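Local coordinates for GXWXG domain-containing protein (Thermomonospora curvata, PDB 4MVE) that is of unknown function but carries GXWXG and DUF4334 family sequences in a small, largely antiparallel beta protein, at residues A[96-101]-A[120-125]. Sequence-based numbering, arbitrary orientation.
Sequences ARLREV and DHFRRV
The carbonyl oxygen Leu-98 O takes a nearly straight bond from Arg-99 NH1 (2.9 Å, N-H...O 167°). The oxygen lies in the guanidinium plane, while NH1 stands above the plane of the carbonyl. Arg-99 reaches back along its own strand to make this bond, and its NH2 forms a salt bridge with Asp-73. No hydrogen bond joins 96-101 to 120-125, because strand 106-113 lies between them and pairs antiparallel with both; the closest approaches are between side chains, on both faces of the sheet. On one face Leu-98 CD2 meets the rim of the Phe-122 ring at CE2, 4.2 Å away and near the ring plane, the two side chains crossing at about a right angle; Phe-122 turns this rim to Leu-98 with CG anti to its carbonyl carbon (chi1 -60°). Asp-120 O lies over one face of the ring, 3.5 Å above the plane and offset toward the rim. Val-130, Phe-145 and Leu-147 pack around the same ring. On the other face Val-101 CG1, anti to the backbone N, touches His-121 CE1 at 3.7 Å and comes to the imidazole obliquely. His-121 NE2 is hydrogen-bonded to Asp-135 OD2 on strand 129-136, which probably sets the rotation of the ring. Its ND1 is buried and has no partner in the model; Val-101 O, at 4.1 Å, is too far to serve. The contact between these next-but-one strands is thus small and made of van der Waals contacts, with the buried ND1 as its one polar cost, and the His-121 imidazole is probably oriented by Asp-135 rather than by Val-101.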
ATOM      1  N   ALA A  96       5.608  11.810   2.649  1.00 27.12           N
ATOM      2  CA  ALA A  96       4.435  11.349   3.357  1.00 26.48           C
ATOM      3  C   ALA A  96       4.740  11.101   4.835  1.00 32.03           C
ATOM      4  O   ALA A  96       5.855  11.332   5.297  1.00 32.79           O
ATOM      5  CB  ALA A  96       3.900  10.080   2.699  1.00 26.30           C
ATOM      6  N   ARG A  97       3.714  10.719   5.584  1.00 28.90           N
ATOM      7  CA  ARG A  97       3.818  10.436   7.006  1.00 29.87           C
ATOM      8  C   ARG A  97       2.726   9.442   7.408  1.00 32.51           C
ATOM      9  O   ARG A  97       1.846   9.114   6.595  1.00 31.71           O
ATOM     10  CB  ARG A  97       3.787  11.732   7.842  1.00 31.61           C
ATOM     11  CG  ARG A  97       2.476  12.458   7.803  1.00 37.51           C
ATOM     12  CD  ARG A  97       2.626  13.980   7.943  1.00 35.09           C
ATOM     13  NE  ARG A  97       1.299  14.597   7.812  1.00 37.31           N
ATOM     14  CZ  ARG A  97       0.576  14.633   6.688  1.00 46.54           C
ATOM     15  NH1 ARG A  97       1.066  14.135   5.550  1.00 26.57           N
ATOM     16  NH2 ARG A  97      -0.627  15.189   6.685  1.00 29.05           N
ATOM     17  N   LEU A  98       2.832   8.916   8.621  1.00 28.46           N
ATOM     18  CA  LEU A  98       1.887   7.925   9.143  1.00 28.82           C
ATOM     19  C   LEU A  98       1.066   8.476  10.279  1.00 34.47           C
ATOM     20  O   LEU A  98       1.595   9.160  11.168  1.00 32.67           O
ATOM     21  CB  LEU A  98       2.633   6.695   9.664  1.00 29.19           C
ATOM     22  CG  LEU A  98       3.295   5.767   8.618  1.00 33.70           C
ATOM     23  CD1 LEU A  98       4.373   4.912   9.278  1.00 34.46           C
ATOM     24  CD2 LEU A  98       2.260   4.858   7.949  1.00 34.04           C
ATOM     25  N   ARG A  99      -0.230   8.179  10.242  1.00 29.13           N
ATOM     26  CA  ARG A  99      -1.180   8.543  11.309  1.00 29.26           C
ATOM     27  C   ARG A  99      -2.170   7.395  11.482  1.00 34.27           C
ATOM     28  O   ARG A  99      -2.213   6.489  10.627  1.00 35.51           O
ATOM     29  CB  ARG A  99      -1.924   9.845  10.978  1.00 23.21           C
ATOM     30  CG  ARG A  99      -1.040  11.110  10.843  1.00 26.49           C
ATOM     31  CD  ARG A  99      -0.390  11.449  12.202  1.00 30.91           C
ATOM     32  NE  ARG A  99       0.292  12.739  12.221  1.00 27.18           N
ATOM     33  CZ  ARG A  99       1.587  12.925  11.968  1.00 44.45           C
ATOM     34  NH1 ARG A  99       2.344  11.914  11.559  1.00 28.24           N
ATOM     35  NH2 ARG A  99       2.119  14.133  12.064  1.00 36.03           N
ATOM     36  N   GLU A 100      -2.940   7.404  12.575  1.00 28.43           N
ATOM     37  CA  GLU A 100      -4.000   6.415  12.762  1.00 28.43           C
ATOM     38  C   GLU A 100      -5.275   7.057  12.258  1.00 31.00           C
ATOM     39  O   GLU A 100      -5.643   8.117  12.757  1.00 30.11           O
ATOM     40  CB  GLU A 100      -4.125   5.977  14.220  1.00 30.79           C
ATOM     41  CG  GLU A 100      -2.932   5.163  14.696  1.00 46.58           C
ATOM     42  CD  GLU A 100      -3.062   4.779  16.154  1.00 81.00           C
ATOM     43  OE1 GLU A 100      -2.855   5.661  17.020  1.00 78.02           O
ATOM     44  OE2 GLU A 100      -3.397   3.603  16.430  1.00 83.12           O
ATOM     45  N   VAL A 101      -5.884   6.468  11.213  1.00 26.30           N
ATOM     46  CA  VAL A 101      -7.074   6.986  10.520  1.00 25.36           C
ATOM     47  C   VAL A 101      -8.142   5.886  10.415  1.00 31.42           C
ATOM     48  O   VAL A 101      -7.772   4.733  10.264  1.00 28.36           O
ATOM     49  CB  VAL A 101      -6.697   7.517   9.101  1.00 27.00           C
ATOM     50  CG1 VAL A 101      -7.868   8.286   8.452  1.00 26.93           C
ATOM     51  CG2 VAL A 101      -5.427   8.403   9.131  1.00 25.31           C
ATOM     52  N   ASP A 120      -3.454   5.949   2.388  1.00 26.11           N
ATOM     53  CA  ASP A 120      -3.395   4.483   2.233  1.00 24.55           C
ATOM     54  C   ASP A 120      -3.615   3.836   3.592  1.00 28.94           C
ATOM     55  O   ASP A 120      -2.740   3.940   4.461  1.00 28.36           O
ATOM     56  CB  ASP A 120      -2.066   4.002   1.629  1.00 25.89           C
ATOM     57  CG  ASP A 120      -1.653   4.674   0.328  1.00 38.09           C
ATOM     58  OD1 ASP A 120      -2.545   4.973  -0.504  1.00 37.18           O
ATOM     59  OD2 ASP A 120      -0.441   4.833   0.110  1.00 43.92           O
ATOM     60  N   HIS A 121      -4.774   3.180   3.772  1.00 25.94           N
ATOM     61  CA  HIS A 121      -5.207   2.505   5.021  1.00 26.62           C
ATOM     62  C   HIS A 121      -4.669   1.085   5.027  1.00 32.89           C
ATOM     63  O   HIS A 121      -4.956   0.324   4.105  1.00 33.22           O
ATOM     64  CB  HIS A 121      -6.733   2.515   5.135  1.00 26.68           C
ATOM     65  CG  HIS A 121      -7.331   3.881   5.038  1.00 31.03           C
ATOM     66  ND1 HIS A 121      -7.692   4.609   6.187  1.00 32.39           N
ATOM     67  CD2 HIS A 121      -7.657   4.609   3.939  1.00 33.26           C
ATOM     68  CE1 HIS A 121      -8.224   5.730   5.741  1.00 32.53           C
ATOM     69  NE2 HIS A 121      -8.249   5.765   4.393  1.00 33.61           N
ATOM     70  N   PHE A 122      -3.808   0.756   6.000  1.00 29.22           N
ATOM     71  CA  PHE A 122      -3.152  -0.558   6.041  1.00 27.71           C
ATOM     72  C   PHE A 122      -3.830  -1.552   6.975  1.00 33.38           C
ATOM     73  O   PHE A 122      -4.186  -1.214   8.103  1.00 33.58           O
ATOM     74  CB  PHE A 122      -1.690  -0.396   6.463  1.00 28.44           C
ATOM     75  CG  PHE A 122      -0.893   0.464   5.529  1.00 29.53           C
ATOM     76  CD1 PHE A 122      -0.746   0.112   4.189  1.00 32.25           C
ATOM     77  CD2 PHE A 122      -0.315   1.650   5.970  1.00 30.17           C
ATOM     78  CE1 PHE A 122      -0.025   0.929   3.315  1.00 32.38           C
ATOM     79  CE2 PHE A 122       0.379   2.468   5.094  1.00 32.12           C
ATOM     80  CZ  PHE A 122       0.543   2.093   3.776  1.00 30.23           C
ATOM     81  N   ARG A 123      -3.957  -2.800   6.523  1.00 29.49           N
ATOM     82  CA  ARG A 123      -4.457  -3.884   7.371  1.00 30.52           C
ATOM     83  C   ARG A 123      -3.475  -5.034   7.276  1.00 32.82           C
ATOM     84  O   ARG A 123      -2.891  -5.241   6.231  1.00 31.54           O
ATOM     85  CB  ARG A 123      -5.878  -4.332   6.966  1.00 33.86           C
ATOM     86  CG  ARG A 123      -6.950  -3.267   7.014  1.00 33.88           C
ATOM     87  CD  ARG A 123      -7.631  -3.033   8.349  1.00 50.69           C
ATOM     88  NE  ARG A 123      -8.597  -1.934   8.203  1.00 59.66           N
ATOM     89  CZ  ARG A 123      -9.882  -2.094   7.893  1.00 70.97           C
ATOM     90  NH1 ARG A 123     -10.394  -3.313   7.760  1.00 47.20           N
ATOM     91  NH2 ARG A 123     -10.668  -1.038   7.736  1.00 64.59           N
ATOM     92  N   ARG A 124      -3.343  -5.815   8.330  1.00 30.15           N
ATOM     93  CA  ARG A 124      -2.411  -6.923   8.414  1.00 30.72           C
ATOM     94  C   ARG A 124      -2.879  -8.147   7.626  1.00 34.22           C
ATOM     95  O   ARG A 124      -4.009  -8.594   7.807  1.00 35.34           O
ATOM     96  CB  ARG A 124      -2.226  -7.327   9.912  1.00 33.10           C
ATOM     97  CG  ARG A 124      -1.171  -8.421  10.159  1.00 43.79           C
ATOM     98  CD  ARG A 124      -1.079  -8.795  11.635  1.00 48.99           C
ATOM     99  NE  ARG A 124      -0.035  -9.794  11.896  1.00 49.90           N
ATOM    100  CZ  ARG A 124      -0.230 -11.108  11.871  1.00 65.43           C
ATOM    101  NH1 ARG A 124      -1.433 -11.603  11.603  1.00 55.44           N
ATOM    102  NH2 ARG A 124       0.776 -11.937  12.101  1.00 62.11           N
ATOM    103  N   VAL A 125      -1.982  -8.727   6.832  1.00 29.38           N
ATOM    104  CA  VAL A 125      -2.161 -10.040   6.185  1.00 30.85           C
ATOM    105  C   VAL A 125      -1.397 -11.051   7.095  1.00 38.06           C
ATOM    106  O   VAL A 125      -1.989 -12.018   7.571  1.00 39.81           O
ATOM    107  CB  VAL A 125      -1.737 -10.106   4.695  1.00 32.85           C
ATOM    108  CG1 VAL A 125      -1.716 -11.559   4.178  1.00 32.73           C
ATOM    109  CG2 VAL A 125      -2.650  -9.245   3.844  1.00 31.17           C
TER